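Local atomic coordinates of dimethylsulfoniopropionate lyase (Roseovarius nubinhibens, PDB entry 4B29), a protein that probably cleaves dimethylsulfoniopropionate to release dimethyl sulfide, as a zinc-binding lyase of the cupin family. Residues D69-D74 with V136-P141. Numbering follows the deposited sequence.
Sequences DHLTRD and VGYWGP. With PO4 (phosphate ion), chain E.
Tyr-138 reaches from near the end of its strand to the last turn of helix 67-73, where it meets His-70, Leu-71 and the following Asp-74. Its CG is anti to the backbone N (chi1 175°), which carries the ring across to the helix.

The apolar part is a CH-pi contact. Leu-71 CA sits over one face of the Tyr-138 ring, 3.9 Å from its centroid and 18° off the ring normal. The Leu-71 side chain extends this contact on the same side of the ring: its CD1 lies beyond the rim, 3.7 Å from Tyr-138 CD1.

The polar part gathers round the tyrosine hydroxyl. Tyr-138 OH lies 2.7 Å from Asp-74 O, just past the helix end, and 2.5 Å from phosphate O2, which is in the plane of the ring. Its single proton could serve either acceptor.

The phosphate, probably from the crystallisation liquor, bridges the two segments. His-70 ND1 donates to phosphate O1 at 2.8 Å, in the plane of the imidazole, with an N-H...O angle of 159°. Arg-73 NH1 adds a weak bond to the same oxygen. Asp-74 OD2 is 2.5 Å from phosphate O3, so one of the two groups probably holds a proton. Pro-141 CD packs against phosphate O3 at 3.4 Å. Arg-114 also binds the ion.

The contact is away from the zinc site of the cupin fold. It joins helix 67-73 to strand 133-139, which lies between strands 115-122 and 198-205. Leu-71 also packs on Val-90 of helix 83-92, while Pro-197 touches both Tyr-138 and Asp-74.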
ATOM      1  N   ASP A  69      -8.955   9.374  -9.361  1.00 21.79           N
ATOM      2  CA  ASP A  69      -9.567   9.124 -10.662  1.00 23.25           C
ATOM      3  C   ASP A  69      -8.775   8.086 -11.470  1.00 21.85           C
ATOM      4  O   ASP A  69      -9.366   7.287 -12.186  1.00 21.71           O
ATOM      5  CB  ASP A  69      -9.722  10.449 -11.412  1.00 25.15           C
ATOM      6  CG  ASP A  69     -10.834  11.328 -10.804  1.00 32.17           C
ATOM      7  OD1 ASP A  69     -11.736  10.819 -10.049  1.00 34.27           O
ATOM      8  OD2 ASP A  69     -10.794  12.544 -11.095  1.00 41.00           O
ATOM      9  N   HIS A  70      -7.456   8.075 -11.285  1.00 21.14           N
ATOM     10  CA  HIS A  70      -6.597   7.079 -11.977  1.00 20.23           C
ATOM     11  C   HIS A  70      -6.844   5.703 -11.441  1.00 19.23           C
ATOM     12  O   HIS A  70      -7.068   4.756 -12.181  1.00 19.45           O
ATOM     13  CB  HIS A  70      -5.134   7.484 -11.861  1.00 20.18           C
ATOM     14  CG  HIS A  70      -4.835   8.799 -12.515  1.00 23.13           C
ATOM     15  ND1 HIS A  70      -4.726   8.933 -13.884  1.00 25.89           N
ATOM     16  CD2 HIS A  70      -4.641  10.035 -11.997  1.00 24.39           C
ATOM     17  CE1 HIS A  70      -4.462  10.197 -14.179  1.00 26.39           C
ATOM     18  NE2 HIS A  70      -4.413  10.891 -13.054  1.00 27.05           N
ATOM     19  N   LEU A  71      -6.859   5.570 -10.106  1.00 17.78           N
ATOM     20  CA  LEU A  71      -7.163   4.301  -9.512  1.00 17.90           C
ATOM     21  C   LEU A  71      -8.532   3.783  -9.932  1.00 18.78           C
ATOM     22  O   LEU A  71      -8.704   2.601 -10.188  1.00 19.54           O
ATOM     23  CB  LEU A  71      -7.082   4.424  -7.962  1.00 16.47           C
ATOM     24  CG  LEU A  71      -7.814   3.355  -7.127  1.00 17.71           C
ATOM     25  CD1 LEU A  71      -7.188   1.945  -7.329  1.00 19.82           C
ATOM     26  CD2 LEU A  71      -7.743   3.688  -5.603  1.00 18.57           C
ATOM     27  N   THR A  72      -9.536   4.669  -9.955  1.00 20.07           N
ATOM     28  CA  THR A  72     -10.894   4.251 -10.218  1.00 21.53           C
ATOM     29  C   THR A  72     -11.026   3.788 -11.692  1.00 22.03           C
ATOM     30  O   THR A  72     -11.648   2.769 -11.957  1.00 23.75           O
ATOM     31  CB  THR A  72     -11.903   5.399  -9.915  1.00 21.22           C
ATOM     32  OG1 THR A  72     -11.783   5.736  -8.524  1.00 23.86           O
ATOM     33  CG2 THR A  72     -13.353   4.922 -10.199  1.00 23.52           C
ATOM     34  N   ARG A  73     -10.420   4.524 -12.601  1.00 22.59           N
ATOM     35  CA  ARG A  73     -10.492   4.130 -14.034  1.00 24.78           C
ATOM     36  C   ARG A  73      -9.610   2.933 -14.379  1.00 23.90           C
ATOM     37  O   ARG A  73      -9.925   2.162 -15.306  1.00 23.98           O
ATOM     38  CB  ARG A  73     -10.105   5.296 -14.911  1.00 25.65           C
ATOM     39  CG  ARG A  73     -11.281   6.250 -15.059  1.00 32.67           C
ATOM     40  CD  ARG A  73     -11.022   7.273 -16.165  1.00 41.18           C
ATOM     41  NE  ARG A  73     -10.138   8.349 -15.713  1.00 47.94           N
ATOM     42  CZ  ARG A  73      -8.812   8.365 -15.856  1.00 50.44           C
ATOM     43  NH1 ARG A  73      -8.172   7.344 -16.442  1.00 52.14           N
ATOM     44  NH2 ARG A  73      -8.124   9.413 -15.402  1.00 51.40           N
ATOM     45  N   ASP A  74      -8.510   2.770 -13.643  1.00 21.42           N
ATOM     46  CA  ASP A  74      -7.479   1.786 -14.055  1.00 20.13           C
ATOM     47  C   ASP A  74      -6.880   1.119 -12.786  1.00 19.02           C
ATOM     48  O   ASP A  74      -5.712   1.366 -12.512  1.00 18.90           O
ATOM     49  CB  ASP A  74      -6.390   2.542 -14.837  1.00 20.20           C
ATOM     50  CG  ASP A  74      -5.303   1.626 -15.423  1.00 21.39           C
ATOM     51  OD1 ASP A  74      -5.571   0.433 -15.619  1.00 24.30           O
ATOM     52  OD2 ASP A  74      -4.173   2.136 -15.697  1.00 24.39           O
ATOM     53  N   VAL A 136      -1.649   1.252   1.979  1.00  9.74           N
ATOM     54  CA  VAL A 136      -2.052   0.886   0.604  1.00 10.60           C
ATOM     55  C   VAL A 136      -1.421   1.906  -0.332  1.00 10.85           C
ATOM     56  O   VAL A 136      -1.432   3.114  -0.041  1.00 10.43           O
ATOM     57  CB  VAL A 136      -3.630   0.954   0.469  1.00  9.22           C
ATOM     58  CG1 VAL A 136      -4.043   0.928  -1.057  1.00 12.19           C
ATOM     59  CG2 VAL A 136      -4.269  -0.203   1.217  1.00 11.20           C
ATOM     60  N   GLY A 137      -0.867   1.460  -1.484  1.00  9.98           N
ATOM     61  CA  GLY A 137      -0.279   2.410  -2.433  1.00 10.90           C
ATOM     62  C   GLY A 137      -0.844   2.102  -3.827  1.00 11.44           C
ATOM     63  O   GLY A 137      -1.252   0.940  -4.097  1.00 11.97           O
ATOM     64  N   TYR A 138      -0.969   3.132  -4.657  1.00 11.45           N
ATOM     65  CA  TYR A 138      -1.330   2.952  -6.080  1.00 12.35           C
ATOM     66  C   TYR A 138      -0.342   3.739  -6.905  1.00 12.45           C
ATOM     67  O   TYR A 138       0.011   4.878  -6.564  1.00 13.11           O
ATOM     68  CB  TYR A 138      -2.730   3.501  -6.344  1.00 11.62           C
ATOM     69  CG  TYR A 138      -3.082   3.438  -7.831  1.00 12.21           C
ATOM     70  CD1 TYR A 138      -3.645   2.287  -8.359  1.00 15.06           C
ATOM     71  CD2 TYR A 138      -2.787   4.531  -8.658  1.00 16.45           C
ATOM     72  CE1 TYR A 138      -3.987   2.232  -9.770  1.00 17.31           C
ATOM     73  CE2 TYR A 138      -3.080   4.484 -10.061  1.00 14.72           C
ATOM     74  CZ  TYR A 138      -3.705   3.344 -10.552  1.00 16.17           C
ATOM     75  OH  TYR A 138      -4.001   3.323 -11.917  1.00 17.88           O
ATOM     76  N   TRP A 139       0.131   3.129  -7.998  1.00 13.16           N
ATOM     77  CA  TRP A 139       0.955   3.829  -8.973  1.00 13.03           C
ATOM     78  C   TRP A 139       0.400   3.551 -10.366  1.00 14.18           C
ATOM     79  O   TRP A 139       0.181   2.401 -10.721  1.00 14.85           O
ATOM     80  CB  TRP A 139       2.388   3.263  -8.965  1.00 13.99           C
ATOM     81  CG  TRP A 139       3.155   3.636  -7.732  1.00 12.83           C
ATOM     82  CD1 TRP A 139       4.086   4.623  -7.615  1.00 16.56           C
ATOM     83  CD2 TRP A 139       3.075   2.988  -6.437  1.00 14.34           C
ATOM     84  NE1 TRP A 139       4.605   4.623  -6.327  1.00 17.73           N
ATOM     85  CE2 TRP A 139       3.990   3.644  -5.593  1.00 16.31           C
ATOM     86  CE3 TRP A 139       2.321   1.920  -5.941  1.00 14.38           C
ATOM     87  CZ2 TRP A 139       4.167   3.282  -4.237  1.00 17.63           C
ATOM     88  CZ3 TRP A 139       2.518   1.527  -4.598  1.00 17.91           C
ATOM     89  CH2 TRP A 139       3.428   2.237  -3.775  1.00 15.52           C
ATOM     90  N   GLY A 140       0.181   4.617 -11.133  1.00 14.73           N
ATOM     91  CA  GLY A 140      -0.280   4.368 -12.534  1.00 15.78           C
ATOM     92  C   GLY A 140       0.885   3.803 -13.360  1.00 16.91           C
ATOM     93  O   GLY A 140       2.037   3.735 -12.925  1.00 16.29           O
ATOM     94  N   PRO A 141       0.590   3.421 -14.615  1.00 17.05           N
ATOM     95  CA  PRO A 141       1.660   2.918 -15.479  1.00 17.32           C
ATOM     96  C   PRO A 141       2.786   3.904 -15.733  1.00 17.32           C
ATOM     97  O   PRO A 141       2.608   5.117 -15.677  1.00 18.53           O
ATOM     98  CB  PRO A 141       0.933   2.639 -16.823  1.00 17.46           C
ATOM     99  CG  PRO A 141      -0.519   2.702 -16.546  1.00 19.93           C
ATOM    100  CD  PRO A 141      -0.707   3.541 -15.290  1.00 17.85           C
TER
HETATM  101  P   PO4 E1200      -3.725   5.657 -15.145  0.80 38.37           P
HETATM  102  O1  PO4 E1200      -5.031   6.483 -15.208  0.80 35.16           O
HETATM  103  O2  PO4 E1200      -3.624   4.852 -13.860  0.80 33.06           O
HETATM  104  O3  PO4 E1200      -3.799   4.586 -16.205  0.80 36.96           O
HETATM  105  O4  PO4 E1200      -2.482   6.532 -15.240  0.80 30.49           O